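Local coordinates for protein 11S globulin isoform 1 (Cocos nucifera, PDB 5WPW) that serves as a seed storage protein of the coconut, an 11S globulin built as a hexamer of two-chain subunits, and is a potential food allergen, at the interface of chains A and B and the interface of chains A and C. Residues are numbered along the deposited sequence; one frame, centred on the assembly and turned at random. Chains: chain A/B/C, 11S globulin isoform 1.

Chain A meets two different neighbours in the 11S globulin hexamer. Contact 1 belongs to a two-fold interface with chain B, whereas contacts 2 and 3 are parts of a non-two-fold interface with chain C, as expected between neighbours within one trimer. The C-alpha centres of contacts 2 and 3 lie about 15 Å apart; contact 1 is about 20 Å from contact 2 and 29 Å from contact 3. No residue of chain A is shared, but A:Met370, A:Arg382 and A:Val403 follow in one stretch of C-terminal chain, which thereby links both kinds of interface, probably trimer formation and trimer pairing.

Contact 1: the interface of chains A and B. Residues chain A 272, 274, 276, 368, 370; chain B 240-241, 243-245.
A:Asn274 reaches the backbone of B:Glu243 in the Gly-Phe-Glu-Glu-Thr segment that here opens the basic chain at B:Gly240, following the Asn-Gly processing site typical of 11S globulins. Among the hydrogen bonds, the amide ND2 of A:Asn274 gives one to B:Glu243 O (2.8 Å), which lies almost in the amide plane. The amide is well suited to this: its OD1 accepts from A:Glu276 N at 2.8 Å, which fixes its rotation and presents ND2 to the partner. On the B side, the carboxylate OE1 of B:Glu243 takes B:Gly240 N on its anti side, 27° out of plane (2.7 Å), tying the start of the chain to the side chain at the end of the short 3-10 helix 241-243. B:Thr244 sends its hydroxyl OG1 to B:Phe241 O (2.6 Å); chi1 of 61° does this while turning the methyl CG2 toward A:Arg368 CB and A:Met370 CG.

Apolar contacts centre on A:Met370, whose flexible thioether lays SD at 3.6 Å from B:Phe241 CD1. Its chain bends at chi3, bringing CE to the neighbouring CE1.

Charged groups lie beside B:Tyr245. A:Glu276 OE2 approaches ring atom CD1 at 3.5 Å, with carboxylate and ring planes 83° apart, and forms a long, weak salt bridge to A:Arg368 NH1 (3.4 Å).

Contact 2: the interface of chains A and C. Residues chain A 377, 382-383; chain C 81, 103-104.
A:Arg382 swings its CG anti to the backbone N (chi1 -156°) and bends at chi3, which carries the guanidinium to two acidic residues of chain C; C:Glu81 bends at chi2 (75°) to meet it, while C:Glu103 comes in extended beyond CG. The two carboxylates approach differently. C:Glu103 OE1 arrives at the edge of the guanidinium, in its plane, and forms a salt bridge with NH2; the modelled 2.5 Å is shorter than usual, and its exact length carries little weight. C:Glu81 stands over one face, its CD offset toward the rim, and pairs OE1 with NH1 at 3.0 Å; the two planes are 56° apart. Neither pairing has the N-H aim of a hydrogen bond, so the attraction is best regarded as electrostatic. Arginine suits the place because its broad charged plane can serve several partners at once. Another edge is held by its own chain: NE and NH1 both donate to A:Lys377 O, at 3.0 Å and 2.8 Å, the NH1 bond following a carbonyl lone pair and the NE bond coming from above the carbonyl plane. This side-on grip limits rotation of the guanidinium. A:Arg382 lies in the loop between strand 371-373 and helix 386-393, facing strand 102-104 and the loop before strand 83-85 in the N-terminal cupin region of chain C.

Contact 3: the interface of chains A and C. Residues chain A 395, 399, 402-403, 406; chain C 192, 194-195, 198, 202.
A:Thr406 OG1 donates a 2.6 Å hydrogen bond to A:Arg402 O at the end of helix 397-405, and C:Val194 packs its methyl CG1 against both oxygens from across the interface. In this part of the 11S globulin, the helix packs on helices 185-192 and 196-202 of the neighbouring subunit. Close by, water 1 bridges the chains, lying 2.8 Å from A:Val403 O and 3.1 Å from C:Phe192 O.

A:Arg402 folds at chi2 and chi3 to bring NH2 to OD1 of C:Asn195, a residue just ahead of helix 196-202. This hydrogen bond is long at 3.3 Å but fairly straight, 158° at H; it uses a carbonyl lone pair, and guanidinium and amide are nearly coplanar. One guanidinium face takes C:Leu198 CD2, offset toward the rim, an apolar contact that leaves the edge of the group for C:Asn195.

C:Leu198 is central to the packing. With CG anti to its backbone N (chi1 -170°), it spreads CD1 to A:Glu399 CB (3.6 Å) and to A:Leu395 CD1, and CD2 to A:Val403 CG2 (3.8 Å). The compact, branched A:Val403 meets C:Leu202 tip to tip, CG2 to CD1 at 3.5 Å, while its CG1 faces the CD2-CE2 side of C:Phe192.

Contact 1: the interface of chains A and B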
ATOM      1  N   THR A 272      20.353  -6.378  13.440  1.00 26.72           N
ATOM      2  CA  THR A 272      18.906  -6.492  13.384  1.00 24.04           C
ATOM      3  C   THR A 272      18.486  -7.131  12.068  1.00 25.09           C
ATOM      4  O   THR A 272      19.089  -6.891  11.026  1.00 25.06           O
ATOM      5  CB  THR A 272      18.283  -5.104  13.503  1.00 28.87           C
ATOM      6  OG1 THR A 272      18.718  -4.500  14.734  1.00 35.00           O
ATOM      7  CG2 THR A 272      16.738  -5.160  13.431  1.00 29.49           C
ATOM      8  N   ASN A 274      14.920  -7.422   9.881  1.00 23.75           N
ATOM      9  CA  ASN A 274      13.491  -7.183   9.686  1.00 22.21           C
ATOM     10  C   ASN A 274      13.262  -6.948   8.197  1.00 24.63           C
ATOM     11  O   ASN A 274      14.179  -7.123   7.382  1.00 21.82           O
ATOM     12  CB  ASN A 274      13.022  -6.009  10.560  1.00 21.95           C
ATOM     13  CG  ASN A 274      13.770  -4.739  10.257  1.00 25.09           C
ATOM     14  OD1 ASN A 274      14.039  -4.425   9.095  1.00 24.81           O
ATOM     15  ND2 ASN A 274      14.151  -4.012  11.303  1.00 25.46           N
ATOM     16  N   GLU A 276      13.204  -4.458   6.374  1.00 24.56           N
ATOM     17  CA  GLU A 276      14.082  -3.510   5.698  1.00 23.74           C
ATOM     18  C   GLU A 276      15.374  -4.159   5.225  1.00 24.68           C
ATOM     19  O   GLU A 276      16.116  -3.534   4.462  1.00 25.28           O
ATOM     20  CB  GLU A 276      14.425  -2.322   6.607  1.00 30.31           C
ATOM     21  CG  GLU A 276      13.279  -1.792   7.405  1.00 31.34           C
ATOM     22  CD  GLU A 276      12.608  -0.614   6.735  1.00 42.02           C
ATOM     23  OE1 GLU A 276      12.931  -0.347   5.560  1.00 43.76           O
ATOM     24  OE2 GLU A 276      11.756   0.047   7.391  1.00 42.30           O
ATOM     25  N   ARG A 368       9.638  -5.544  11.879  1.00 27.63           N
ATOM     26  CA  ARG A 368      10.186  -4.256  12.301  1.00 30.85           C
ATOM     27  C   ARG A 368       9.970  -4.054  13.798  1.00 29.96           C
ATOM     28  O   ARG A 368       9.463  -3.030  14.265  1.00 21.68           O
ATOM     29  CB  ARG A 368       9.598  -3.126  11.451  1.00 32.30           C
ATOM     30  CG  ARG A 368       9.882  -3.404   9.969  1.00 33.46           C
ATOM     31  CD  ARG A 368       9.596  -2.255   9.042  1.00 38.79           C
ATOM     32  NE  ARG A 368       8.244  -1.745   9.212  1.00 45.30           N
ATOM     33  CZ  ARG A 368       7.702  -0.816   8.431  1.00 55.80           C
ATOM     34  NH1 ARG A 368       8.404  -0.319   7.415  1.00 47.64           N
ATOM     35  NH2 ARG A 368       6.457  -0.397   8.654  1.00 56.50           N
ATOM     36  N   MET A 370      10.790  -3.078  17.396  1.00 23.72           N
ATOM     37  CA  MET A 370      11.513  -1.901  17.876  1.00 28.74           C
ATOM     38  C   MET A 370      11.644  -1.963  19.385  1.00 25.85           C
ATOM     39  O   MET A 370      10.752  -2.463  20.077  1.00 27.12           O
ATOM     40  CB  MET A 370      10.779  -0.608  17.501  1.00 25.18           C
ATOM     41  CG  MET A 370      10.789  -0.310  16.020  1.00 30.98           C
ATOM     42  SD  MET A 370      10.169   1.334  15.676  1.00 35.04           S
ATOM     43  CE  MET A 370       8.482   1.245  16.317  1.00 29.47           C
TER
ATOM     44  N   GLY B 240      14.773   1.907  18.594  1.00 33.83           N
ATOM     45  CA  GLY B 240      13.592   2.659  18.231  1.00 30.72           C
ATOM     46  C   GLY B 240      13.447   2.742  16.735  1.00 36.83           C
ATOM     47  O   GLY B 240      13.698   1.769  16.015  1.00 37.55           O
ATOM     48  N   PHE B 241      13.061   3.917  16.255  1.00 31.09           N
ATOM     49  CA  PHE B 241      12.856   4.092  14.826  1.00 34.68           C
ATOM     50  C   PHE B 241      14.105   3.795  14.013  1.00 34.46           C
ATOM     51  O   PHE B 241      13.994   3.467  12.829  1.00 39.25           O
ATOM     52  CB  PHE B 241      12.370   5.503  14.544  1.00 33.52           C
ATOM     53  CG  PHE B 241      10.931   5.712  14.898  1.00 40.28           C
ATOM     54  CD1 PHE B 241       9.996   4.749  14.600  1.00 43.23           C
ATOM     55  CD2 PHE B 241      10.520   6.865  15.543  1.00 44.38           C
ATOM     56  CE1 PHE B 241       8.665   4.924  14.934  1.00 44.65           C
ATOM     57  CE2 PHE B 241       9.191   7.061  15.881  1.00 45.19           C
ATOM     58  CZ  PHE B 241       8.262   6.090  15.573  1.00 49.00           C
ATOM     59  N   GLU B 243      15.994   1.287  14.133  1.00 32.16           N
ATOM     60  CA  GLU B 243      16.046  -0.113  13.735  1.00 33.36           C
ATOM     61  C   GLU B 243      15.262  -0.384  12.461  1.00 31.66           C
ATOM     62  O   GLU B 243      15.317  -1.505  11.934  1.00 31.89           O
ATOM     63  CB  GLU B 243      15.520  -1.008  14.866  1.00 35.68           C
ATOM     64  CG  GLU B 243      16.334  -0.973  16.159  1.00 32.38           C
ATOM     65  CD  GLU B 243      15.547  -1.514  17.342  1.00 35.26           C
ATOM     66  OE1 GLU B 243      14.729  -0.746  17.913  1.00 33.45           O
ATOM     67  OE2 GLU B 243      15.720  -2.711  17.685  1.00 35.68           O
ATOM     68  N   THR B 244      14.533   0.611  11.949  1.00 31.33           N
ATOM     69  CA  THR B 244      13.744   0.411  10.749  1.00 34.77           C
ATOM     70  C   THR B 244      14.438   1.135   9.632  1.00 34.84           C
ATOM     71  O   THR B 244      15.399   0.591   9.041  1.00 32.37           O
ATOM     72  CB  THR B 244      12.300   0.885  10.970  1.00 36.49           C
ATOM     73  OG1 THR B 244      12.313   2.287  11.275  1.00 40.02           O
ATOM     74  CG2 THR B 244      11.653   0.145  12.113  1.00 38.13           C
ATOM     75  N   TYR B 245      14.049   2.371   9.290  1.00 32.04           N
ATOM     76  CA  TYR B 245      14.537   3.045   8.101  1.00 34.34           C
ATOM     77  C   TYR B 245      16.057   3.187   8.117  1.00 37.44           C
ATOM     78  O   TYR B 245      16.707   3.003   7.081  1.00 38.97           O
ATOM     79  CB  TYR B 245      13.826   4.387   7.985  1.00 43.10           C
ATOM     80  CG  TYR B 245      12.398   4.246   8.501  1.00 45.67           C
ATOM     81  CD1 TYR B 245      11.465   3.478   7.800  1.00 49.25           C
ATOM     82  CD2 TYR B 245      12.008   4.798   9.718  1.00 48.11           C
ATOM     83  CE1 TYR B 245      10.164   3.293   8.277  1.00 53.32           C
ATOM     84  CE2 TYR B 245      10.697   4.620  10.209  1.00 52.08           C
ATOM     85  CZ  TYR B 245       9.781   3.866   9.477  1.00 55.82           C
ATOM     86  OH  TYR B 245       8.485   3.678   9.936  1.00 56.10           O
TER

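Contact 2: the interface of chains A and C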
ATOM      1  N   LYS A 377      21.631   7.398  24.047  1.00 33.51           N
ATOM      2  CA  LYS A 377      21.498   8.476  23.074  1.00 34.46           C
ATOM      3  C   LYS A 377      20.100   8.545  22.458  1.00 39.08           C
ATOM      4  O   LYS A 377      19.645   9.634  22.080  1.00 41.55           O
ATOM      5  CB  LYS A 377      22.577   8.339  21.997  1.00 36.39           C
ATOM      6  CG  LYS A 377      22.359   7.256  20.967  1.00 40.33           C
ATOM      7  CD  LYS A 377      22.949   7.688  19.630  1.00 39.74           C
ATOM      8  CE  LYS A 377      24.470   7.780  19.712  1.00 39.03           C
ATOM      9  NZ  LYS A 377      25.039   8.836  18.816  1.00 41.70           N
ATOM     10  N   ARG A 382      16.446  10.635  27.897  1.00 29.60           N
ATOM     11  CA  ARG A 382      17.145  11.734  27.246  1.00 31.63           C
ATOM     12  C   ARG A 382      16.191  12.653  26.499  1.00 35.42           C
ATOM     13  O   ARG A 382      16.544  13.804  26.225  1.00 31.68           O
ATOM     14  CB  ARG A 382      18.210  11.225  26.282  1.00 33.78           C
ATOM     15  CG  ARG A 382      19.282  12.292  26.067  1.00 40.28           C
ATOM     16  CD  ARG A 382      20.577  11.741  25.576  1.00 41.28           C
ATOM     17  NE  ARG A 382      20.575  11.558  24.128  1.00 46.56           N
ATOM     18  CZ  ARG A 382      20.767  12.533  23.243  1.00 48.55           C
ATOM     19  NH1 ARG A 382      20.744  12.259  21.943  1.00 51.87           N
ATOM     20  NH2 ARG A 382      20.975  13.780  23.652  1.00 52.83           N
ATOM     21  N   GLY A 383      14.988  12.174  26.173  1.00 30.20           N
ATOM     22  CA  GLY A 383      14.057  13.002  25.445  1.00 28.86           C
ATOM     23  C   GLY A 383      13.190  13.881  26.297  1.00 29.42           C
ATOM     24  O   GLY A 383      12.435  14.689  25.753  1.00 30.56           O
TER
ATOM     25  N   GLU C  81      16.467  14.893  19.724  1.00 29.22           N
ATOM     26  CA  GLU C  81      15.957  16.012  20.514  1.00 31.22           C
ATOM     27  C   GLU C  81      16.086  17.276  19.688  1.00 30.20           C
ATOM     28  O   GLU C  81      17.191  17.665  19.313  1.00 32.59           O
ATOM     29  CB  GLU C  81      16.726  16.159  21.822  1.00 32.87           C
ATOM     30  CG  GLU C  81      16.451  15.073  22.823  1.00 31.19           C
ATOM     31  CD  GLU C  81      17.147  13.791  22.442  1.00 38.78           C
ATOM     32  OE1 GLU C  81      18.182  13.869  21.741  1.00 43.93           O
ATOM     33  OE2 GLU C  81      16.651  12.704  22.820  1.00 45.21           O
ATOM     34  N   GLU C 103      17.900  20.055  26.728  1.00 37.01           N
ATOM     35  CA  GLU C 103      17.497  19.608  25.403  1.00 34.96           C
ATOM     36  C   GLU C 103      16.540  18.448  25.595  1.00 33.50           C
ATOM     37  O   GLU C 103      16.726  17.609  26.485  1.00 32.99           O
ATOM     38  CB  GLU C 103      18.695  19.204  24.527  1.00 38.99           C
ATOM     39  CG  GLU C 103      19.167  17.792  24.736  1.00 45.40           C
ATOM     40  CD  GLU C 103      20.086  17.299  23.637  1.00 47.04           C
ATOM     41  OE1 GLU C 103      20.752  16.264  23.863  1.00 54.21           O
ATOM     42  OE2 GLU C 103      20.149  17.943  22.563  1.00 47.55           O
ATOM     43  N   HIS C 104      15.497  18.423  24.786  1.00 33.78           N
ATOM     44  CA  HIS C 104      14.504  17.370  24.904  1.00 27.83           C
ATOM     45  C   HIS C 104      13.733  17.313  23.598  1.00 32.52           C
ATOM     46  O   HIS C 104      13.969  18.106  22.677  1.00 29.13           O
ATOM     47  CB  HIS C 104      13.587  17.615  26.104  1.00 29.13           C
ATOM     48  CG  HIS C 104      12.945  18.969  26.112  1.00 31.96           C
ATOM     49  ND1 HIS C 104      11.785  19.249  25.424  1.00 30.13           N
ATOM     50  CD2 HIS C 104      13.295  20.117  26.742  1.00 31.22           C
ATOM     51  CE1 HIS C 104      11.460  20.515  25.609  1.00 35.80           C
ATOM     52  NE2 HIS C 104      12.356  21.062  26.414  1.00 36.08           N
TER

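Contact 3: the interface of chains A and C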
ATOM      1  N   LEU A 395      14.374  14.947  42.293  1.00 36.89           N
ATOM      2  CA  LEU A 395      15.811  15.072  42.110  1.00 36.44           C
ATOM      3  C   LEU A 395      16.186  16.530  41.917  1.00 35.13           C
ATOM      4  O   LEU A 395      15.380  17.354  41.474  1.00 38.26           O
ATOM      5  CB  LEU A 395      16.318  14.287  40.884  1.00 35.77           C
ATOM      6  CG  LEU A 395      16.160  12.779  40.793  1.00 40.09           C
ATOM      7  CD1 LEU A 395      17.043  12.180  39.693  1.00 37.56           C
ATOM      8  CD2 LEU A 395      16.451  12.143  42.125  1.00 42.15           C
ATOM      9  N   GLU A 399      21.365  16.137  39.770  1.00 33.98           N
ATOM     10  CA  GLU A 399      21.048  14.716  39.727  1.00 35.07           C
ATOM     11  C   GLU A 399      20.296  14.372  38.438  1.00 37.20           C
ATOM     12  O   GLU A 399      20.630  13.399  37.749  1.00 31.09           O
ATOM     13  CB  GLU A 399      20.216  14.334  40.961  1.00 37.83           C
ATOM     14  CG  GLU A 399      20.917  14.485  42.335  1.00 38.25           C
ATOM     15  CD  GLU A 399      20.032  14.049  43.521  1.00 44.21           C
ATOM     16  OE1 GLU A 399      18.945  14.638  43.724  1.00 42.88           O
ATOM     17  OE2 GLU A 399      20.426  13.114  44.256  1.00 43.69           O
ATOM     18  N   ARG A 402      22.651  14.256  35.640  1.00 37.95           N
ATOM     19  CA  ARG A 402      23.513  13.079  35.683  1.00 35.53           C
ATOM     20  C   ARG A 402      22.766  11.848  35.190  1.00 34.77           C
ATOM     21  O   ARG A 402      23.325  11.020  34.464  1.00 37.43           O
ATOM     22  CB  ARG A 402      24.042  12.858  37.098  1.00 36.93           C
ATOM     23  CG  ARG A 402      25.327  13.621  37.386  1.00 37.27           C
ATOM     24  CD  ARG A 402      25.322  14.209  38.783  1.00 41.63           C
ATOM     25  NE  ARG A 402      25.384  13.189  39.823  1.00 44.18           N
ATOM     26  CZ  ARG A 402      24.909  13.357  41.053  1.00 45.95           C
ATOM     27  NH1 ARG A 402      24.340  14.515  41.398  1.00 48.19           N
ATOM     28  NH2 ARG A 402      24.997  12.375  41.940  1.00 48.43           N
ATOM     29  N   VAL A 403      21.497  11.717  35.570  1.00 40.40           N
ATOM     30  CA  VAL A 403      20.692  10.604  35.079  1.00 37.47           C
ATOM     31  C   VAL A 403      20.548  10.690  33.564  1.00 40.77           C
ATOM     32  O   VAL A 403      20.584   9.673  32.856  1.00 38.49           O
ATOM     33  CB  VAL A 403      19.327  10.593  35.789  1.00 37.94           C
ATOM     34  CG1 VAL A 403      18.286   9.841  34.974  1.00 33.33           C
ATOM     35  CG2 VAL A 403      19.450  10.009  37.187  1.00 37.53           C
ATOM     36  N   THR A 406      24.830  11.254  31.593  1.00 31.47           N
ATOM     37  CA  THR A 406      26.016  10.447  31.845  1.00 35.64           C
ATOM     38  C   THR A 406      26.250   9.440  30.726  1.00 37.66           C
ATOM     39  O   THR A 406      27.385   9.262  30.273  1.00 36.71           O
ATOM     40  CB  THR A 406      25.922   9.733  33.192  1.00 34.62           C
ATOM     41  OG1 THR A 406      25.860  10.697  34.254  1.00 37.40           O
ATOM     42  CG2 THR A 406      27.156   8.872  33.384  1.00 41.02           C
TER
ATOM     43  N   PHE C 192      23.061   3.220  34.311  1.00 35.36           N
ATOM     44  CA  PHE C 192      22.965   4.669  34.191  1.00 36.48           C
ATOM     45  C   PHE C 192      24.312   5.370  34.331  1.00 37.78           C
ATOM     46  O   PHE C 192      24.406   6.554  33.999  1.00 31.00           O
ATOM     47  CB  PHE C 192      21.974   5.217  35.222  1.00 34.97           C
ATOM     48  CG  PHE C 192      20.510   4.969  34.857  1.00 36.33           C
ATOM     49  CD1 PHE C 192      20.099   3.744  34.356  1.00 44.44           C
ATOM     50  CD2 PHE C 192      19.568   5.963  35.004  1.00 38.78           C
ATOM     51  CE1 PHE C 192      18.769   3.513  34.011  1.00 39.34           C
ATOM     52  CE2 PHE C 192      18.223   5.737  34.661  1.00 45.56           C
ATOM     53  CZ  PHE C 192      17.833   4.507  34.166  1.00 36.93           C
ATOM     54  N   VAL C 194      26.030   5.971  37.186  1.00 39.75           N
ATOM     55  CA  VAL C 194      25.942   6.860  38.334  1.00 43.26           C
ATOM     56  C   VAL C 194      26.151   6.056  39.611  1.00 42.36           C
ATOM     57  O   VAL C 194      26.396   4.846  39.580  1.00 44.58           O
ATOM     58  CB  VAL C 194      24.600   7.612  38.390  1.00 41.22           C
ATOM     59  CG1 VAL C 194      24.427   8.461  37.136  1.00 42.09           C
ATOM     60  CG2 VAL C 194      23.449   6.614  38.574  1.00 44.70           C
ATOM     61  N   ASN C 195      26.037   6.747  40.744  1.00 45.12           N
ATOM     62  CA  ASN C 195      26.284   6.180  42.056  1.00 43.94           C
ATOM     63  C   ASN C 195      25.043   5.453  42.581  1.00 48.97           C
ATOM     64  O   ASN C 195      23.945   5.543  42.021  1.00 45.10           O
ATOM     65  CB  ASN C 195      26.723   7.271  43.039  1.00 49.75           C
ATOM     66  CG  ASN C 195      25.944   8.576  42.874  1.00 50.51           C
ATOM     67  OD1 ASN C 195      26.101   9.298  41.878  1.00 52.59           O
ATOM     68  ND2 ASN C 195      25.102   8.884  43.857  1.00 48.96           N
ATOM     69  N   LEU C 198      21.966   7.814  43.850  1.00 45.06           N
ATOM     70  CA  LEU C 198      21.106   8.329  42.796  1.00 44.19           C
ATOM     71  C   LEU C 198      20.253   7.224  42.177  1.00 42.22           C
ATOM     72  O   LEU C 198      19.054   7.423  41.938  1.00 41.37           O
ATOM     73  CB  LEU C 198      21.957   9.018  41.737  1.00 39.65           C
ATOM     74  CG  LEU C 198      21.206   9.819  40.691  1.00 40.37           C
ATOM     75  CD1 LEU C 198      20.249  10.789  41.360  1.00 36.00           C
ATOM     76  CD2 LEU C 198      22.201  10.539  39.785  1.00 40.51           C
ATOM     77  N   LEU C 202      16.057   6.969  41.824  1.00 41.97           N
ATOM     78  CA  LEU C 202      15.269   6.724  40.622  1.00 39.47           C
ATOM     79  C   LEU C 202      14.181   5.692  40.870  1.00 42.53           C
ATOM     80  O   LEU C 202      13.122   5.752  40.240  1.00 38.49           O
ATOM     81  CB  LEU C 202      16.170   6.284  39.473  1.00 38.21           C
ATOM     82  CG  LEU C 202      16.954   7.440  38.865  1.00 41.30           C
ATOM     83  CD1 LEU C 202      17.995   6.892  37.930  1.00 42.53           C
ATOM     84  CD2 LEU C 202      16.042   8.438  38.147  1.00 35.91           C
TER
HETATM   85  O   HOH W   1      22.933   8.384  31.947  1.00 37.66           O